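Local structure of inactive glucansucrase (Lactobacillus reuteri, 5JBD) at residues Pro337-Asp342 with Lys639-Asn644; Ser455-Val460 with Ala646-Met651; Val762-Thr767 with Gln779-Gln784. The protein is an inactive glucansucrase, a large multidomain protein of glycoside hydrolase family 70 built round a circularly permuted beta/alpha barrel. One frame throughout, in Å; residues are numbered along the deposited sequence.

Contact 1 of 3, residues Pro337-Asp342 with Lys639-Asn644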
ATOM      1  N   PRO A 337      11.706  18.589  -3.272  1.00 22.55           N
ATOM      2  CA  PRO A 337      11.748  17.759  -4.479  1.00 22.32           C
ATOM      3  C   PRO A 337      10.423  17.026  -4.802  1.00 22.65           C
ATOM      4  O   PRO A 337      10.178  16.681  -5.969  1.00 24.06           O
ATOM      5  CB  PRO A 337      12.870  16.776  -4.177  1.00 22.71           C
ATOM      6  CG  PRO A 337      12.864  16.656  -2.697  1.00 23.37           C
ATOM      7  CD  PRO A 337      12.539  18.035  -2.196  1.00 23.58           C
ATOM      8  N   GLN A 338       9.593  16.804  -3.787  1.00 22.54           N
ATOM      9  CA  GLN A 338       8.212  16.295  -3.946  1.00 22.06           C
ATOM     10  C   GLN A 338       7.267  17.077  -3.044  1.00 21.84           C
ATOM     11  O   GLN A 338       7.714  17.721  -2.100  1.00 21.14           O
ATOM     12  CB  GLN A 338       8.146  14.822  -3.549  1.00 22.52           C
ATOM     13  CG  GLN A 338       9.061  13.909  -4.365  1.00 21.49           C
ATOM     14  CD  GLN A 338      10.419  13.671  -3.739  1.00 21.14           C
ATOM     15  OE1 GLN A 338      10.568  13.643  -2.504  1.00 21.07           O
ATOM     16  NE2 GLN A 338      11.423  13.435  -4.597  1.00 22.83           N
ATOM     17  N   LEU A 339       5.967  16.993  -3.314  1.00 20.97           N
ATOM     18  CA  LEU A 339       4.953  17.576  -2.433  1.00 21.05           C
ATOM     19  C   LEU A 339       4.773  16.776  -1.143  1.00 21.14           C
ATOM     20  O   LEU A 339       4.815  15.541  -1.150  1.00 21.56           O
ATOM     21  CB  LEU A 339       3.599  17.666  -3.123  1.00 21.18           C
ATOM     22  CG  LEU A 339       3.535  18.380  -4.470  1.00 21.10           C
ATOM     23  CD1 LEU A 339       2.083  18.497  -4.917  1.00 22.07           C
ATOM     24  CD2 LEU A 339       4.199  19.743  -4.389  1.00 21.19           C
ATOM     25  N   TYR A 340       4.574  17.505  -0.054  1.00 20.48           N
ATOM     26  CA  TYR A 340       4.217  16.956   1.261  1.00 21.08           C
ATOM     27  C   TYR A 340       2.710  16.622   1.302  1.00 21.81           C
ATOM     28  O   TYR A 340       1.895  17.425   0.850  1.00 22.40           O
ATOM     29  CB  TYR A 340       4.569  17.992   2.381  1.00 21.99           C
ATOM     30  CG  TYR A 340       3.880  17.698   3.683  1.00 20.85           C
ATOM     31  CD1 TYR A 340       4.290  16.635   4.468  1.00 21.08           C
ATOM     32  CD2 TYR A 340       2.795  18.467   4.129  1.00 21.10           C
ATOM     33  CE1 TYR A 340       3.630  16.313   5.645  1.00 20.30           C
ATOM     34  CE2 TYR A 340       2.143  18.166   5.319  1.00 20.40           C
ATOM     35  CZ  TYR A 340       2.555  17.075   6.065  1.00 20.82           C
ATOM     36  OH  TYR A 340       1.904  16.731   7.235  1.00 20.72           O
ATOM     37  N   MET A 341       2.324  15.473   1.869  1.00 22.04           N
ATOM     38  CA  MET A 341       0.882  15.136   2.011  1.00 21.02           C
ATOM     39  C   MET A 341       0.304  15.729   3.295  1.00 21.09           C
ATOM     40  O   MET A 341       0.684  15.335   4.401  1.00 20.60           O
ATOM     41  CB  MET A 341       0.647  13.615   1.994  1.00 22.40           C
ATOM     42  CG  MET A 341      -0.819  13.229   1.853  1.00 22.75           C
ATOM     43  SD  MET A 341      -1.115  11.493   1.443  1.00 22.49           S
ATOM     44  CE  MET A 341      -1.524  10.809   3.047  1.00 21.78           C
ATOM     45  N   ASP A 342      -0.618  16.679   3.151  1.00 21.13           N
ATOM     46  CA  ASP A 342      -1.223  17.371   4.302  1.00 21.56           C
ATOM     47  C   ASP A 342      -2.342  16.529   4.931  1.00 21.51           C
ATOM     48  O   ASP A 342      -3.534  16.840   4.804  1.00 22.88           O
ATOM     49  CB  ASP A 342      -1.719  18.769   3.875  1.00 20.96           C
ATOM     50  CG  ASP A 342      -2.203  19.620   5.041  1.00 20.41           C
ATOM     51  OD1 ASP A 342      -1.902  19.338   6.231  1.00 20.70           O
ATOM     52  OD2 ASP A 342      -2.879  20.616   4.762  1.00 20.24           O
ATOM     53  N   LYS A 639      14.900  25.931  -4.909  1.00 23.56           N
ATOM     54  CA  LYS A 639      13.643  25.214  -4.793  1.00 22.98           C
ATOM     55  C   LYS A 639      13.249  24.472  -6.071  1.00 22.71           C
ATOM     56  O   LYS A 639      13.475  24.943  -7.191  1.00 22.57           O
ATOM     57  CB  LYS A 639      12.516  26.168  -4.395  1.00 23.34           C
ATOM     58  CG  LYS A 639      12.693  26.856  -3.039  1.00 25.68           C
ATOM     59  CD  LYS A 639      12.715  25.852  -1.903  1.00 26.78           C
ATOM     60  CE  LYS A 639      12.520  26.483  -0.526  1.00 29.57           C
ATOM     61  NZ  LYS A 639      12.303  25.442   0.550  1.00 27.96           N
ATOM     62  N   THR A 640      12.595  23.338  -5.876  1.00 22.74           N
ATOM     63  CA  THR A 640      11.946  22.598  -6.958  1.00 22.95           C
ATOM     64  C   THR A 640      10.446  22.951  -6.950  1.00 23.01           C
ATOM     65  O   THR A 640       9.998  23.741  -7.795  1.00 22.40           O
ATOM     66  CB  THR A 640      12.269  21.105  -6.813  1.00 23.02           C
ATOM     67  OG1 THR A 640      13.683  20.928  -6.973  1.00 24.36           O
ATOM     68  CG2 THR A 640      11.557  20.260  -7.857  1.00 23.63           C
ATOM     69  N   PHE A 641       9.669  22.425  -6.000  1.00 21.22           N
ATOM     70  CA  PHE A 641       8.277  22.883  -5.856  1.00 20.67           C
ATOM     71  C   PHE A 641       8.175  24.143  -4.990  1.00 20.65           C
ATOM     72  O   PHE A 641       8.906  24.303  -4.025  1.00 21.14           O
ATOM     73  CB  PHE A 641       7.351  21.758  -5.397  1.00 20.89           C
ATOM     74  CG  PHE A 641       7.231  20.676  -6.419  1.00 21.15           C
ATOM     75  CD1 PHE A 641       6.625  20.946  -7.644  1.00 21.41           C
ATOM     76  CD2 PHE A 641       7.834  19.440  -6.231  1.00 22.16           C
ATOM     77  CE1 PHE A 641       6.562  19.985  -8.625  1.00 21.84           C
ATOM     78  CE2 PHE A 641       7.778  18.484  -7.218  1.00 21.55           C
ATOM     79  CZ  PHE A 641       7.147  18.755  -8.417  1.00 22.24           C
ATOM     80  N   GLU A 642       7.292  25.041  -5.413  1.00 20.11           N
ATOM     81  CA  GLU A 642       6.996  26.282  -4.729  1.00 20.03           C
ATOM     82  C   GLU A 642       5.474  26.404  -4.673  1.00 19.82           C
ATOM     83  O   GLU A 642       4.804  26.207  -5.693  1.00 20.04           O
ATOM     84  CB  GLU A 642       7.515  27.450  -5.524  1.00 20.90           C
ATOM     85  CG  GLU A 642       9.023  27.494  -5.722  1.00 22.77           C
ATOM     86  CD  GLU A 642       9.440  28.710  -6.520  1.00 23.24           C
ATOM     87  OE1 GLU A 642       8.846  28.935  -7.595  1.00 25.70           O
ATOM     88  OE2 GLU A 642      10.341  29.441  -6.078  1.00 24.18           O
ATOM     89  N   SER A 643       4.956  26.732  -3.497  1.00 20.32           N
ATOM     90  CA  SER A 643       3.502  26.899  -3.273  1.00 20.81           C
ATOM     91  C   SER A 643       3.100  28.299  -3.698  1.00 20.76           C
ATOM     92  O   SER A 643       3.230  29.257  -2.942  1.00 23.55           O
ATOM     93  CB  SER A 643       3.146  26.627  -1.804  1.00 20.77           C
ATOM     94  OG  SER A 643       1.738  26.512  -1.603  1.00 20.59           O
ATOM     95  N   ASN A 644       2.626  28.422  -4.931  1.00 21.94           N
ATOM     96  CA  ASN A 644       2.234  29.718  -5.496  1.00 21.67           C
ATOM     97  C   ASN A 644       1.029  29.505  -6.402  1.00 22.01           C
ATOM     98  O   ASN A 644       0.539  28.379  -6.514  1.00 20.87           O
ATOM     99  CB  ASN A 644       3.425  30.358  -6.245  1.00 21.82           C
ATOM    100  CG  ASN A 644       4.021  29.447  -7.307  1.00 21.63           C
ATOM    101  OD1 ASN A 644       3.304  28.748  -8.023  1.00 22.20           O
ATOM    102  ND2 ASN A 644       5.348  29.459  -7.418  1.00 21.64           N
TER
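Leu339 and Phe641 cross at about a right angle, the leucine putting one methyl, CD2, obliquely against the root of the ring, 3.8 Å from CG of Phe641. This is an off-centre CH-pi contact: CD2 of Leu339 lies 4.3 Å from the ring centroid of Phe641, 30° off the ring normal. In Phe641 a chi1 of -65° sets CG anti to the carbonyl carbon; the CD2/CE2 side of the ring lies by the backbone of Pro337 and Gln338. Pro337 O meets the ring at its edge, near the plane, 3.3 Å from Phe641 CE2, while Gln338 CA approaches obliquely, 3.9 Å from Phe641 CD2. CG2 of Thr640 lies over one face of the ring, offset toward the rim, and CB of that threonine rests 4.1 Å from Pro337 CA. Ala313 and Asn314 of helix 310-315 also touch Phe641. The contact is mainly packing, a phenylalanine ring from an irregular loop set against the approach to a strand. Backbone bonds of Leu339 to Ser318 and Asn320 join that approach to strand 319-320, the seam that closes the parallel sheet; the ring packs where the chain enters the TIM barrel, at the N-terminal end of strand 340-341.

Contact 2 of 3, residues Ser455-Val460 with Ala646-Met651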
ATOM      1  N   SER A 455     -11.431  25.011  -2.789  1.00 22.95           N
ATOM      2  CA  SER A 455     -11.262  26.471  -2.723  1.00 23.31           C
ATOM      3  C   SER A 455     -10.011  26.880  -1.942  1.00 22.35           C
ATOM      4  O   SER A 455      -9.623  28.045  -1.994  1.00 21.98           O
ATOM      5  CB  SER A 455     -12.512  27.136  -2.127  1.00 23.49           C
ATOM      6  OG  SER A 455     -12.792  26.669  -0.814  1.00 23.37           O
ATOM      7  N   ASN A 456      -9.380  25.942  -1.226  1.00 20.77           N
ATOM      8  CA  ASN A 456      -8.187  26.266  -0.425  1.00 20.87           C
ATOM      9  C   ASN A 456      -6.983  26.720  -1.278  1.00 20.63           C
ATOM     10  O   ASN A 456      -6.680  26.117  -2.310  1.00 19.78           O
ATOM     11  CB  ASN A 456      -7.766  25.062   0.443  1.00 21.04           C
ATOM     12  CG  ASN A 456      -8.459  25.025   1.800  1.00 20.46           C
ATOM     13  OD1 ASN A 456      -9.154  25.960   2.217  1.00 20.86           O
ATOM     14  ND2 ASN A 456      -8.220  23.946   2.527  1.00 21.05           N
ATOM     15  N   LYS A 457      -6.297  27.771  -0.811  1.00 20.48           N
ATOM     16  CA  LYS A 457      -5.047  28.248  -1.404  1.00 20.03           C
ATOM     17  C   LYS A 457      -3.883  27.403  -0.875  1.00 19.91           C
ATOM     18  O   LYS A 457      -3.990  26.784   0.192  1.00 19.09           O
ATOM     19  CB  LYS A 457      -4.832  29.718  -0.974  1.00 19.52           C
ATOM     20  CG  LYS A 457      -3.686  30.458  -1.642  1.00 20.60           C
ATOM     21  CD  LYS A 457      -3.670  31.922  -1.201  1.00 21.17           C
ATOM     22  CE  LYS A 457      -2.560  32.722  -1.867  1.00 22.56           C
ATOM     23  NZ  LYS A 457      -1.230  32.154  -1.558  1.00 22.75           N
ATOM     24  N   ASP A 458      -2.746  27.459  -1.566  1.00 20.65           N
ATOM     25  CA  ASP A 458      -1.534  26.792  -1.125  1.00 19.62           C
ATOM     26  C   ASP A 458      -1.746  25.288  -0.906  1.00 19.69           C
ATOM     27  O   ASP A 458      -1.461  24.744   0.171  1.00 19.94           O
ATOM     28  CB  ASP A 458      -0.922  27.495   0.098  1.00 20.10           C
ATOM     29  CG  ASP A 458      -0.248  28.815  -0.273  1.00 20.87           C
ATOM     30  OD1 ASP A 458       0.625  28.813  -1.160  1.00 20.37           O
ATOM     31  OD2 ASP A 458      -0.608  29.847   0.320  1.00 21.55           O
ATOM     32  N   THR A 459      -2.283  24.651  -1.939  1.00 18.99           N
ATOM     33  CA  THR A 459      -2.362  23.204  -2.010  1.00 19.61           C
ATOM     34  C   THR A 459      -2.648  22.710  -3.424  1.00 19.76           C
ATOM     35  O   THR A 459      -3.214  23.432  -4.236  1.00 20.32           O
ATOM     36  CB  THR A 459      -3.454  22.627  -1.036  1.00 19.55           C
ATOM     37  OG1 THR A 459      -3.288  21.208  -0.911  1.00 19.64           O
ATOM     38  CG2 THR A 459      -4.849  22.934  -1.520  1.00 19.47           C
ATOM     39  N   VAL A 460      -2.253  21.466  -3.707  1.00 19.49           N
ATOM     40  CA  VAL A 460      -2.764  20.739  -4.859  1.00 19.25           C
ATOM     41  C   VAL A 460      -3.806  19.746  -4.328  1.00 20.04           C
ATOM     42  O   VAL A 460      -3.447  18.741  -3.722  1.00 20.53           O
ATOM     43  CB  VAL A 460      -1.648  20.003  -5.642  1.00 20.05           C
ATOM     44  CG1 VAL A 460      -2.239  19.272  -6.847  1.00 19.18           C
ATOM     45  CG2 VAL A 460      -0.565  20.987  -6.070  1.00 19.68           C
ATOM     46  N   ALA A 646       0.745  29.240  -9.577  1.00 22.39           N
ATOM     47  CA  ALA A 646       0.930  28.250 -10.643  1.00 22.33           C
ATOM     48  C   ALA A 646       0.771  26.827 -10.118  1.00 22.35           C
ATOM     49  O   ALA A 646       0.052  26.023 -10.720  1.00 22.23           O
ATOM     50  CB  ALA A 646       2.264  28.431 -11.345  1.00 22.97           C
ATOM     51  N   LEU A 647       1.408  26.507  -8.998  1.00 22.20           N
ATOM     52  CA  LEU A 647       1.269  25.160  -8.435  1.00 21.77           C
ATOM     53  C   LEU A 647      -0.177  24.914  -7.986  1.00 20.84           C
ATOM     54  O   LEU A 647      -0.712  23.809  -8.184  1.00 18.86           O
ATOM     55  CB  LEU A 647       2.222  24.938  -7.265  1.00 21.52           C
ATOM     56  CG  LEU A 647       2.307  23.482  -6.784  1.00 22.92           C
ATOM     57  CD1 LEU A 647       2.963  22.605  -7.844  1.00 24.11           C
ATOM     58  CD2 LEU A 647       3.088  23.385  -5.490  1.00 21.97           C
ATOM     59  N   ASP A 648      -0.796  25.942  -7.407  1.00 19.28           N
ATOM     60  CA  ASP A 648      -2.220  25.886  -6.983  1.00 19.57           C
ATOM     61  C   ASP A 648      -3.180  25.618  -8.129  1.00 19.54           C
ATOM     62  O   ASP A 648      -4.280  25.114  -7.899  1.00 19.87           O
ATOM     63  CB  ASP A 648      -2.676  27.205  -6.309  1.00 19.30           C
ATOM     64  CG  ASP A 648      -2.135  27.403  -4.906  1.00 20.12           C
ATOM     65  OD1 ASP A 648      -1.506  26.499  -4.333  1.00 20.78           O
ATOM     66  OD2 ASP A 648      -2.380  28.493  -4.333  1.00 20.14           O
ATOM     67  N   SER A 649      -2.801  25.986  -9.357  1.00 20.89           N
ATOM     68  CA  SER A 649      -3.632  25.690 -10.537  1.00 21.96           C
ATOM     69  C   SER A 649      -3.790  24.174 -10.867  1.00 21.79           C
ATOM     70  O   SER A 649      -4.677  23.796 -11.635  1.00 22.24           O
ATOM     71  CB  SER A 649      -3.115  26.470 -11.765  1.00 22.34           C
ATOM     72  OG  SER A 649      -3.117  27.871 -11.535  1.00 23.07           O
ATOM     73  N   HIS A 650      -2.950  23.321 -10.272  1.00 21.62           N
ATOM     74  CA  HIS A 650      -3.037  21.868 -10.459  1.00 22.07           C
ATOM     75  C   HIS A 650      -4.099  21.228  -9.567  1.00 22.19           C
ATOM     76  O   HIS A 650      -4.465  21.768  -8.497  1.00 21.35           O
ATOM     77  CB  HIS A 650      -1.677  21.216 -10.203  1.00 22.30           C
ATOM     78  CG  HIS A 650      -0.631  21.643 -11.183  1.00 22.12           C
ATOM     79  ND1 HIS A 650      -0.052  20.777 -12.084  1.00 22.31           N
ATOM     80  CD2 HIS A 650      -0.103  22.864 -11.443  1.00 21.85           C
ATOM     81  CE1 HIS A 650       0.789  21.449 -12.853  1.00 21.53           C
ATOM     82  NE2 HIS A 650       0.773  22.714 -12.489  1.00 21.42           N
ATOM     83  N   MET A 651      -4.601  20.096 -10.045  1.00 21.32           N
ATOM     84  CA  MET A 651      -5.516  19.232  -9.317  1.00 21.82           C
ATOM     85  C   MET A 651      -5.255  17.772  -9.697  1.00 21.13           C
ATOM     86  O   MET A 651      -5.222  17.423 -10.883  1.00 21.57           O
ATOM     87  CB  MET A 651      -6.976  19.597  -9.618  1.00 22.85           C
ATOM     88  CG  MET A 651      -7.981  18.648  -8.987  1.00 24.80           C
ATOM     89  SD  MET A 651      -9.657  19.305  -8.979  1.00 30.11           S
ATOM     90  CE  MET A 651     -10.025  19.213 -10.706  1.00 26.93           C
TER
HETATM   91  O   HOH W   1      -0.379  30.181  -3.342  1.00 20.26           O
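The carboxylate of Asp648 receives two consecutive backbone N-H groups from the turn at Asp458 and Thr459. Asp458 N reaches OD2 of Asp648 at 3.0 Å, nearly straight at 161° and on the syn side though tilted out of the carboxylate plane; Thr459 N gives OD1 of Asp648 a weak bond of 3.1 Å. Asp458, with backbone torsions in the left-handed region, turns the chain between these donors.

Charged groups and a water form a second layer. Lys457 bends at its last torsion (chi4 -59°), and its NZ meets Asp458 OD2 from above the carboxylate plane in a 3.0 Å salt bridge. A water accepts from Lys457 NZ and donates to Asp458 OD1 and Asp648 OD2, each at 2.8 Å. It thereby bridges two carboxylates whose OD1 (Asp458) and OD2 (Asp648) stand 4.4 Å apart, a repulsion the lysine probably offsets. Thr378 O also accepts from Lys457 NZ, and Ser643 OG bonds to Asp458 OD1.

Apolar contacts come from Val460. Its CG2 touches CG of Leu647 at 3.9 Å, the two side chains crossing at about a right angle, and its CG1 packs on CB of His650, whose ND1 bonds to Asp688.

Such a meeting of two segments that lead into the neighbouring parallel strands 460-464 and 652-654 belongs to the N-terminal end of a TIM barrel.

Contact 3 of 3, residues Val762-Thr767 with Gln779-Gln784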
ATOM      1  N   VAL A 762      16.886 -18.091   5.878  1.00 29.63           N
ATOM      2  CA  VAL A 762      17.372 -16.829   6.458  1.00 29.07           C
ATOM      3  C   VAL A 762      17.429 -16.971   7.971  1.00 29.13           C
ATOM      4  O   VAL A 762      16.683 -17.765   8.541  1.00 30.07           O
ATOM      5  CB  VAL A 762      16.469 -15.633   6.080  1.00 27.75           C
ATOM      6  CG1 VAL A 762      16.696 -15.248   4.632  1.00 28.04           C
ATOM      7  CG2 VAL A 762      14.994 -15.926   6.319  1.00 27.57           C
ATOM      8  N   THR A 763      18.320 -16.222   8.612  1.00 28.61           N
ATOM      9  CA  THR A 763      18.393 -16.188  10.060  1.00 28.88           C
ATOM     10  C   THR A 763      17.586 -14.975  10.538  1.00 30.56           C
ATOM     11  O   THR A 763      17.830 -13.843  10.081  1.00 29.08           O
ATOM     12  CB  THR A 763      19.845 -16.131  10.531  1.00 29.33           C
ATOM     13  OG1 THR A 763      20.559 -17.258   9.998  1.00 29.73           O
ATOM     14  CG2 THR A 763      19.919 -16.172  12.051  1.00 30.37           C
ATOM     15  N   VAL A 764      16.625 -15.209  11.441  1.00 30.94           N
ATOM     16  CA  VAL A 764      15.661 -14.164  11.835  1.00 31.12           C
ATOM     17  C   VAL A 764      15.442 -13.968  13.335  1.00 30.71           C
ATOM     18  O   VAL A 764      15.759 -14.828  14.151  1.00 31.56           O
ATOM     19  CB  VAL A 764      14.275 -14.395  11.191  1.00 31.26           C
ATOM     20  CG1 VAL A 764      14.406 -14.637   9.689  1.00 32.19           C
ATOM     21  CG2 VAL A 764      13.510 -15.534  11.861  1.00 32.47           C
ATOM     22  N   THR A 765      14.869 -12.808  13.668  1.00 30.72           N
ATOM     23  CA  THR A 765      14.534 -12.440  15.047  1.00 29.98           C
ATOM     24  C   THR A 765      13.164 -11.769  15.036  1.00 28.68           C
ATOM     25  O   THR A 765      12.857 -10.969  14.139  1.00 27.02           O
ATOM     26  CB  THR A 765      15.596 -11.492  15.635  1.00 31.09           C
ATOM     27  OG1 THR A 765      16.835 -12.194  15.748  1.00 31.54           O
ATOM     28  CG2 THR A 765      15.195 -10.964  17.011  1.00 31.31           C
ATOM     29  N   ARG A 766      12.346 -12.103  16.032  1.00 28.44           N
ATOM     30  CA  ARG A 766      10.976 -11.593  16.138  1.00 27.85           C
ATOM     31  C   ARG A 766      11.022 -10.138  16.621  1.00 27.67           C
ATOM     32  O   ARG A 766      11.495  -9.877  17.713  1.00 26.78           O
ATOM     33  CB  ARG A 766      10.182 -12.442  17.146  1.00 29.07           C
ATOM     34  CG  ARG A 766       8.721 -12.054  17.336  1.00 28.71           C
ATOM     35  CD  ARG A 766       7.887 -12.403  16.124  1.00 28.62           C
ATOM     36  NE  ARG A 766       6.487 -12.034  16.339  1.00 28.81           N
ATOM     37  CZ  ARG A 766       5.992 -10.794  16.241  1.00 28.79           C
ATOM     38  NH1 ARG A 766       6.786  -9.765  15.940  1.00 28.52           N
ATOM     39  NH2 ARG A 766       4.687 -10.580  16.462  1.00 28.30           N
ATOM     40  N   THR A 767      10.484  -9.219  15.819  1.00 28.31           N
ATOM     41  CA  THR A 767      10.547  -7.789  16.133  1.00 27.87           C
ATOM     42  C   THR A 767       9.228  -7.059  15.943  1.00 28.04           C
ATOM     43  O   THR A 767       8.297  -7.575  15.313  1.00 27.66           O
ATOM     44  CB  THR A 767      11.585  -7.065  15.247  1.00 27.71           C
ATOM     45  OG1 THR A 767      11.140  -7.047  13.883  1.00 26.67           O
ATOM     46  CG2 THR A 767      12.949  -7.731  15.347  1.00 28.54           C
ATOM     47  N   GLN A 779       6.907 -14.751  25.270  1.00 42.70           N
ATOM     48  CA  GLN A 779       7.710 -15.608  24.391  1.00 42.50           C
ATOM     49  C   GLN A 779       8.355 -14.803  23.279  1.00 39.95           C
ATOM     50  O   GLN A 779       7.812 -13.785  22.835  1.00 38.32           O
ATOM     51  CB  GLN A 779       6.845 -16.696  23.761  1.00 44.88           C
ATOM     52  CG  GLN A 779       6.221 -17.682  24.742  1.00 49.33           C
ATOM     53  CD  GLN A 779       7.243 -18.660  25.321  1.00 54.64           C
ATOM     54  OE1 GLN A 779       7.665 -18.539  26.479  1.00 56.06           O
ATOM     55  NE2 GLN A 779       7.647 -19.638  24.512  1.00 56.98           N
ATOM     56  N   THR A 780       9.517 -15.266  22.830  1.00 37.92           N
ATOM     57  CA  THR A 780      10.224 -14.632  21.720  1.00 35.36           C
ATOM     58  C   THR A 780      11.098 -15.649  20.988  1.00 34.78           C
ATOM     59  O   THR A 780      11.193 -16.810  21.403  1.00 33.76           O
ATOM     60  CB  THR A 780      11.075 -13.431  22.214  1.00 34.48           C
ATOM     61  OG1 THR A 780      11.509 -12.644  21.092  1.00 33.26           O
ATOM     62  CG2 THR A 780      12.292 -13.884  23.039  1.00 35.05           C
ATOM     63  N   TYR A 781      11.721 -15.203  19.899  1.00 32.96           N
ATOM     64  CA  TYR A 781      12.813 -15.951  19.260  1.00 32.65           C
ATOM     65  C   TYR A 781      13.803 -15.021  18.572  1.00 32.75           C
ATOM     66  O   TYR A 781      13.422 -13.956  18.098  1.00 30.31           O
ATOM     67  CB  TYR A 781      12.284 -17.000  18.276  1.00 31.69           C
ATOM     68  CG  TYR A 781      11.264 -16.538  17.268  1.00 29.96           C
ATOM     69  CD1 TYR A 781      11.657 -16.032  16.032  1.00 29.00           C
ATOM     70  CD2 TYR A 781       9.900 -16.665  17.520  1.00 29.37           C
ATOM     71  CE1 TYR A 781      10.716 -15.633  15.087  1.00 28.85           C
ATOM     72  CE2 TYR A 781       8.946 -16.271  16.580  1.00 29.05           C
ATOM     73  CZ  TYR A 781       9.356 -15.759  15.363  1.00 28.29           C
ATOM     74  OH  TYR A 781       8.417 -15.364  14.433  1.00 27.93           O
ATOM     75  N   ALA A 782      15.074 -15.434  18.552  1.00 33.92           N
ATOM     76  CA  ALA A 782      16.158 -14.671  17.930  1.00 34.68           C
ATOM     77  C   ALA A 782      17.137 -15.605  17.242  1.00 36.24           C
ATOM     78  O   ALA A 782      17.391 -16.716  17.728  1.00 36.64           O
ATOM     79  CB  ALA A 782      16.895 -13.840  18.979  1.00 35.89           C
ATOM     80  N   ASN A 783      17.689 -15.149  16.120  1.00 34.78           N
ATOM     81  CA  ASN A 783      18.754 -15.870  15.417  1.00 34.79           C
ATOM     82  C   ASN A 783      18.346 -17.304  15.044  1.00 34.24           C
ATOM     83  O   ASN A 783      19.125 -18.247  15.212  1.00 33.48           O
ATOM     84  CB  ASN A 783      20.055 -15.849  16.251  1.00 35.49           C
ATOM     85  CG  ASN A 783      20.515 -14.432  16.579  1.00 35.52           C
ATOM     86  OD1 ASN A 783      20.543 -14.025  17.749  1.00 35.10           O
ATOM     87  ND2 ASN A 783      20.864 -13.676  15.554  1.00 33.57           N
ATOM     88  N   GLN A 784      17.116 -17.449  14.549  1.00 33.85           N
ATOM     89  CA  GLN A 784      16.560 -18.743  14.159  1.00 33.89           C
ATOM     90  C   GLN A 784      16.493 -18.842  12.655  1.00 32.56           C
ATOM     91  O   GLN A 784      16.065 -17.898  11.989  1.00 32.22           O
ATOM     92  CB  GLN A 784      15.141 -18.923  14.708  1.00 34.40           C
ATOM     93  CG  GLN A 784      15.035 -19.038  16.218  1.00 35.93           C
ATOM     94  CD  GLN A 784      15.857 -20.171  16.786  1.00 37.77           C
ATOM     95  OE1 GLN A 784      15.786 -21.306  16.321  1.00 38.41           O
ATOM     96  NE2 GLN A 784      16.646 -19.864  17.810  1.00 39.81           N
TER
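Val764 N donates to Gln784 O at 2.8 Å, and Gln784 N returns a bond of 3.0 Å to Val764 O, making the two residues an antiparallel hydrogen-bonded pair. Asn783 also faces Val764, through a backbone in the left-handed region: a G1 beta bulge. Asn783 N donates to OG1 of Thr765 at 3.1 Å. Thr765 OG1 is anti to its own carbonyl carbon (chi1 -66°), which turns the hydroxyl oxygen to the bulge. On the other side of the bulge one more backbone bond, almost linear at 177°, joins Arg766 N to Tyr781 O at 3.0 Å.

Tyr781 lays one ring face against Arg766. CB of Arg766 sits over the ring centre, 3.8 Å from the centroid of Tyr781, in a CH-pi contact, and CD of Arg766 lies 3.5 Å from the Tyr781 OH. The guanidinium itself is turned 59° from the ring plane; it is held instead by a salt bridge to Asp192 and by carbonyl oxygens including Leu173 O and Ser191 O. Tyr781 OH bonds to Glu172 O. Val764 CG2 comes to the edge of the ring, 4.3 Å from Tyr781 CE1. The bent Gln784 chain brings its NE2 to Ala782 O at 3.2 Å.

A threonine oxygen thus accepts from the bulge N-H while the arginine's aliphatic stem is buried under a tyrosine: the chemistry implies that the two segments stay tied by a backbone bond on the far side of the bulge, and that the arginine packs its carbon chain on Tyr781 while its guanidinium is bound elsewhere, its charge probably balanced by Asp192.

Contacts 1 and 2 are neighbours in the buried base of the barrel, their centres about 11 Å apart, and they share the chain running from the 639-644 loop into helix 645-648. They touch where Leu339, Val460 and Leu647 pack together between them. Their chemistry differs: contact 1 is aromatic and aliphatic, whereas contact 2 adds a carboxylate gripping backbone N-H groups, with a water and a lysine, beside its own apolar patch. Contact 3 lies about 48 Å from contact 2, centre to centre, on the opposite side of the chain's centre. It is local in sequence, ties strand 758-767 to the chain leading into 784-791, an outermost strand of a separate antiparallel sheet, relies on backbone bonds, and has an exposed margin at Asn783.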